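Long-range contact in RRNA methyltransferase (Streptomyces viridochromogenes, PDB 1O9G), which methylates N1 of a guanine in 23S ribosomal RNA with S-adenosyl-L-methionine as methyl donor, conferring resistance to the orthosomycin antibiotic avilamycin: residues Asp153-Ala165 with Pro192-Leu204. The protein carries 3 engineered substitutions. Numbering follows the deposited sequence.
Sequences DVFDPRALSAVLA and PVAGLLRSLASAL. Unlike the reference sequence in segment 192-204: Pro-192 (reference Arg), Val-193 (reference Trp), Ala-194 (reference Arg), Gly-195 (reference Ala).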
loop_
_atom_site.group_PDB
_atom_site.type_symbol
_atom_site.label_atom_id
_atom_site.label_comp_id
_atom_site.label_asym_id
_atom_site.label_seq_id
_atom_site.Cartn_x
_atom_site.Cartn_y
_atom_site.Cartn_z
ATOM N N ASP A 153 -2.081 10.663 -12.465
ATOM C CA ASP A 153 -3.137 9.785 -12.937
ATOM C C ASP A 153 -2.520 8.488 -13.430
ATOM O O ASP A 153 -1.807 8.493 -14.409
ATOM C CB ASP A 153 -3.908 10.474 -14.067
ATOM C CG ASP A 153 -5.076 9.659 -14.560
ATOM O OD1 ASP A 153 -5.324 8.552 -14.037
ATOM O OD2 ASP A 153 -5.814 10.062 -15.475
ATOM N N VAL A 154 -2.781 7.390 -12.726
ATOM C CA VAL A 154 -2.214 6.080 -13.032
ATOM C C VAL A 154 -2.639 5.593 -14.415
ATOM O O VAL A 154 -1.951 4.792 -15.020
ATOM C CB VAL A 154 -2.598 5.041 -11.944
ATOM C CG1 VAL A 154 -4.111 4.724 -11.955
ATOM C CG2 VAL A 154 -1.795 3.774 -12.115
ATOM N N PHE A 155 -3.774 6.081 -14.911
ATOM C CA PHE A 155 -4.236 5.721 -16.248
ATOM C C PHE A 155 -3.527 6.447 -17.398
ATOM O O PHE A 155 -3.769 6.139 -18.573
ATOM C CB PHE A 155 -5.737 5.952 -16.353
ATOM C CG PHE A 155 -6.539 5.005 -15.528
ATOM C CD1 PHE A 155 -6.992 3.810 -16.071
ATOM C CD2 PHE A 155 -6.823 5.289 -14.204
ATOM C CE1 PHE A 155 -7.736 2.921 -15.307
ATOM C CE2 PHE A 155 -7.561 4.402 -13.435
ATOM C CZ PHE A 155 -8.014 3.213 -13.990
ATOM N N ASP A 156 -2.669 7.405 -17.063
ATOM C CA ASP A 156 -1.916 8.159 -18.058
ATOM C C ASP A 156 -0.470 7.687 -18.008
ATOM O O ASP A 156 0.271 8.109 -17.113
ATOM C CB ASP A 156 -1.963 9.656 -17.744
ATOM C CG ASP A 156 -1.178 10.498 -18.747
ATOM O OD1 ASP A 156 -0.629 9.941 -19.734
ATOM O OD2 ASP A 156 -1.074 11.744 -18.647
ATOM N N PRO A 157 -0.057 6.838 -18.951
ATOM C CA PRO A 157 1.303 6.279 -18.930
ATOM C C PRO A 157 2.427 7.323 -19.001
ATOM O O PRO A 157 3.529 7.060 -18.522
ATOM C CB PRO A 157 1.336 5.374 -20.170
ATOM C CG PRO A 157 0.210 5.783 -21.008
ATOM C CD PRO A 157 -0.826 6.347 -20.112
ATOM N N ARG A 158 2.146 8.485 -19.575
ATOM C CA ARG A 158 3.143 9.541 -19.710
ATOM C C ARG A 158 3.373 10.299 -18.417
ATOM O O ARG A 158 4.365 11.011 -18.300
ATOM C CB ARG A 158 2.729 10.513 -20.814
ATOM C CG ARG A 158 2.757 9.899 -22.212
ATOM C CD ARG A 158 4.144 9.413 -22.654
ATOM N NE ARG A 158 4.128 8.916 -24.031
ATOM C CZ ARG A 158 5.187 8.894 -24.852
ATOM N NH1 ARG A 158 6.385 9.322 -24.447
ATOM N NH2 ARG A 158 5.047 8.427 -26.089
ATOM N N ALA A 159 2.465 10.130 -17.450
ATOM C CA ALA A 159 2.582 10.750 -16.130
ATOM C C ALA A 159 3.496 9.964 -15.201
ATOM O O ALA A 159 3.935 10.468 -14.173
ATOM C CB ALA A 159 1.190 10.883 -15.491
ATOM N N LEU A 160 3.797 8.729 -15.562
ATOM C CA LEU A 160 4.429 7.836 -14.607
ATOM C C LEU A 160 5.931 8.054 -14.385
ATOM O O LEU A 160 6.409 7.884 -13.275
ATOM C CB LEU A 160 4.117 6.380 -14.942
ATOM C CG LEU A 160 2.622 6.054 -15.139
ATOM C CD1 LEU A 160 2.372 4.615 -15.522
ATOM C CD2 LEU A 160 1.794 6.467 -13.916
ATOM N N SER A 161 6.683 8.428 -15.410
ATOM C CA SER A 161 8.124 8.568 -15.254
ATOM C C SER A 161 8.502 9.604 -14.189
ATOM O O SER A 161 9.449 9.391 -13.426
ATOM C CB SER A 161 8.799 8.879 -16.591
ATOM O OG SER A 161 8.670 10.241 -16.925
ATOM N N ALA A 162 7.731 10.686 -14.083
ATOM C CA ALA A 162 7.980 11.678 -13.051
ATOM C C ALA A 162 7.699 11.175 -11.628
ATOM O O ALA A 162 8.336 11.604 -10.683
ATOM C CB ALA A 162 7.172 12.959 -13.331
ATOM N N VAL A 163 6.703 10.320 -11.471
ATOM C CA VAL A 163 6.445 9.677 -10.186
ATOM C C VAL A 163 7.650 8.809 -9.820
ATOM O O VAL A 163 8.050 8.762 -8.665
ATOM C CB VAL A 163 5.165 8.794 -10.247
ATOM C CG1 VAL A 163 4.955 8.010 -8.959
ATOM C CG2 VAL A 163 3.948 9.657 -10.499
ATOM N N LEU A 164 8.193 8.068 -10.781
ATOM C CA LEU A 164 9.228 7.086 -10.458
ATOM C C LEU A 164 10.604 7.717 -10.217
ATOM O O LEU A 164 11.416 7.172 -9.453
ATOM C CB LEU A 164 9.267 6.004 -11.531
ATOM C CG LEU A 164 7.984 5.174 -11.599
ATOM C CD1 LEU A 164 8.188 4.108 -12.602
ATOM C CD2 LEU A 164 7.602 4.562 -10.241
ATOM N N ALA A 165 10.851 8.859 -10.853
ATOM C CA ALA A 165 12.106 9.606 -10.726
ATOM C C ALA A 165 13.337 8.685 -10.795
ATOM O O ALA A 165 14.240 8.765 -9.972
ATOM C CB ALA A 165 12.104 10.433 -9.460
ATOM N N PRO A 192 -11.446 -0.701 -17.413
ATOM C CA PRO A 192 -10.602 0.093 -16.508
ATOM C C PRO A 192 -9.448 -0.693 -15.882
ATOM O O PRO A 192 -8.351 -0.182 -15.871
ATOM C CB PRO A 192 -11.592 0.567 -15.435
ATOM C CG PRO A 192 -12.885 0.583 -16.118
ATOM C CD PRO A 192 -12.865 -0.609 -17.034
ATOM N N VAL A 193 -9.690 -1.906 -15.386
ATOM C CA VAL A 193 -8.610 -2.718 -14.813
ATOM C C VAL A 193 -7.580 -3.000 -15.867
ATOM O O VAL A 193 -6.401 -2.856 -15.626
ATOM C CB VAL A 193 -9.096 -4.052 -14.236
ATOM C CG1 VAL A 193 -7.896 -4.950 -13.824
ATOM C CG2 VAL A 193 -9.958 -3.822 -13.038
ATOM N N ALA A 194 -8.024 -3.420 -17.043
ATOM C CA ALA A 194 -7.102 -3.665 -18.138
ATOM C C ALA A 194 -6.254 -2.445 -18.461
ATOM O O ALA A 194 -5.053 -2.562 -18.634
ATOM C CB ALA A 194 -7.857 -4.100 -19.368
ATOM N N GLY A 195 -6.859 -1.268 -18.523
ATOM C CA GLY A 195 -6.119 -0.057 -18.830
ATOM C C GLY A 195 -5.132 0.314 -17.735
ATOM O O GLY A 195 -4.039 0.783 -18.011
ATOM N N LEU A 196 -5.527 0.103 -16.485
ATOM C CA LEU A 196 -4.644 0.362 -15.364
ATOM C C LEU A 196 -3.413 -0.522 -15.479
ATOM O O LEU A 196 -2.282 -0.044 -15.365
ATOM C CB LEU A 196 -5.375 0.128 -14.046
ATOM C CG LEU A 196 -4.544 0.122 -12.759
ATOM C CD1 LEU A 196 -3.708 1.337 -12.694
ATOM C CD2 LEU A 196 -5.478 0.038 -11.572
ATOM N N LEU A 197 -3.613 -1.809 -15.703
ATOM C CA LEU A 197 -2.477 -2.715 -15.820
ATOM C C LEU A 197 -1.554 -2.379 -16.980
ATOM O O LEU A 197 -0.341 -2.399 -16.825
ATOM C CB LEU A 197 -2.922 -4.158 -15.924
ATOM C CG LEU A 197 -3.667 -4.750 -14.742
ATOM C CD1 LEU A 197 -4.124 -6.143 -15.139
ATOM C CD2 LEU A 197 -2.866 -4.777 -13.477
ATOM N N ARG A 198 -2.113 -2.025 -18.135
ATOM C CA ARG A 198 -1.284 -1.677 -19.281
ATOM C C ARG A 198 -0.489 -0.410 -19.029
ATOM O O ARG A 198 0.667 -0.325 -19.401
ATOM C CB ARG A 198 -2.121 -1.510 -20.540
ATOM C CG ARG A 198 -2.651 -2.817 -21.116
ATOM C CD ARG A 198 -3.177 -2.671 -22.519
ATOM N NE ARG A 198 -3.927 -1.424 -22.618
ATOM C CZ ARG A 198 -5.240 -1.292 -22.441
ATOM N NH1 ARG A 198 -6.025 -2.350 -22.206
ATOM N NH2 ARG A 198 -5.780 -0.077 -22.534
ATOM N N SER A 199 -1.107 0.574 -18.397
ATOM C CA SER A 199 -0.402 1.802 -18.083
ATOM C C SER A 199 0.790 1.529 -17.169
ATOM O O SER A 199 1.905 1.951 -17.436
ATOM C CB SER A 199 -1.361 2.802 -17.437
ATOM O OG SER A 199 -0.742 4.046 -17.267
ATOM N N LEU A 200 0.544 0.808 -16.090
ATOM C CA LEU A 200 1.594 0.473 -15.142
ATOM C C LEU A 200 2.711 -0.314 -15.815
ATOM O O LEU A 200 3.874 -0.030 -15.589
ATOM C CB LEU A 200 1.025 -0.317 -13.965
ATOM C CG LEU A 200 0.142 0.480 -13.004
ATOM C CD1 LEU A 200 -0.523 -0.430 -11.981
ATOM C CD2 LEU A 200 0.950 1.569 -12.342
ATOM N N ALA A 201 2.366 -1.326 -16.603
ATOM C CA ALA A 201 3.378 -2.211 -17.164
ATOM C C ALA A 201 4.298 -1.449 -18.116
ATOM O O ALA A 201 5.456 -1.816 -18.275
ATOM C CB ALA A 201 2.727 -3.405 -17.855
ATOM N N SER A 202 3.794 -0.383 -18.733
ATOM C CA SER A 202 4.621 0.438 -19.621
ATOM C C SER A 202 5.768 1.124 -18.877
ATOM O O SER A 202 6.780 1.455 -19.477
ATOM C CB SER A 202 3.776 1.481 -20.367
ATOM O OG SER A 202 3.352 2.563 -19.540
ATOM N N ALA A 203 5.595 1.327 -17.582
ATOM C CA ALA A 203 6.568 2.059 -16.763
ATOM C C ALA A 203 7.465 1.173 -15.878
ATOM O O ALA A 203 8.424 1.669 -15.307
ATOM C CB ALA A 203 5.847 3.061 -15.904
ATOM N N LEU A 204 7.153 -0.104 -15.764
ATOM C CA LEU A 204 7.810 -1.013 -14.809
ATOM C C LEU A 204 8.864 -1.889 -15.437
ATOM O O LEU A 204 8.807 -2.174 -16.633
ATOM C CB LEU A 204 6.777 -1.928 -14.172
ATOM C CG LEU A 204 5.782 -1.237 -13.268
ATOM C CD1 LEU A 204 4.619 -2.183 -12.952
ATOM C CD2 LEU A 204 6.478 -0.766 -12.007
HETATM O O HOH W 1 4.909 4.763 -19.145
#
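Ser-199 donates its hydroxyl to the backbone of Val-154, the sole direct hydrogen bond between 153-165 and 192-204. OG lies 2.7 Å from Val-154 O. The C=O...donor angle is 150°, with the donor somewhat tilted from the carbonyl plane. With CB already directed at 153-165, chi1 -173° places OG anti to the backbone N, where it meets Val-154 O. That loop is shaped by a type I turn from Asp-153 to Asp-156 and an Asx turn in which Phe-155 N donates to Asp-153 OD1.

Beside this bond, one methyl of Val-154, CG2, leans on Leu-200 CD2 at 3.5 Å; the approach of Val-154 to Leu-196 is modelled too closely to be relied on. The edge of the Phe-155 ring at CE1 meets Pro-192 O, near the ring plane, at 3.2 Å. Leu-196 CB lies 3.9 Å from Phe-155 CE1. Pro-192 differs from the reference sequence.

The chain fits a Rossmann-like methyltransferase fold. Here the loop after edge strand 147-151 and the short helix 160-164 meet helix 190-203, which follows strand 171-175. The axes of helices 160-164 and 192-203 come within 10.7 Å, with a crossing angle of -56°. Trp-56 of strand 53-57 touches Leu-160, Leu-164 and Leu-200, placing the sheet beneath the junction.

At the other end of the contact, Leu-160 CD1 reaches Ala-203 CB at 3.8 Å and also lies against the Ser-199 carbonyl oxygen. Leu-164 CD1 extends the apolar patch, lying 4.2 Å from Ala-203 CB. On the more exposed flank, Ser-202 OG donates to Ser-199 O at 2.6 Å while accepting from a water that also donates to Pro-157 O, bridging the segments.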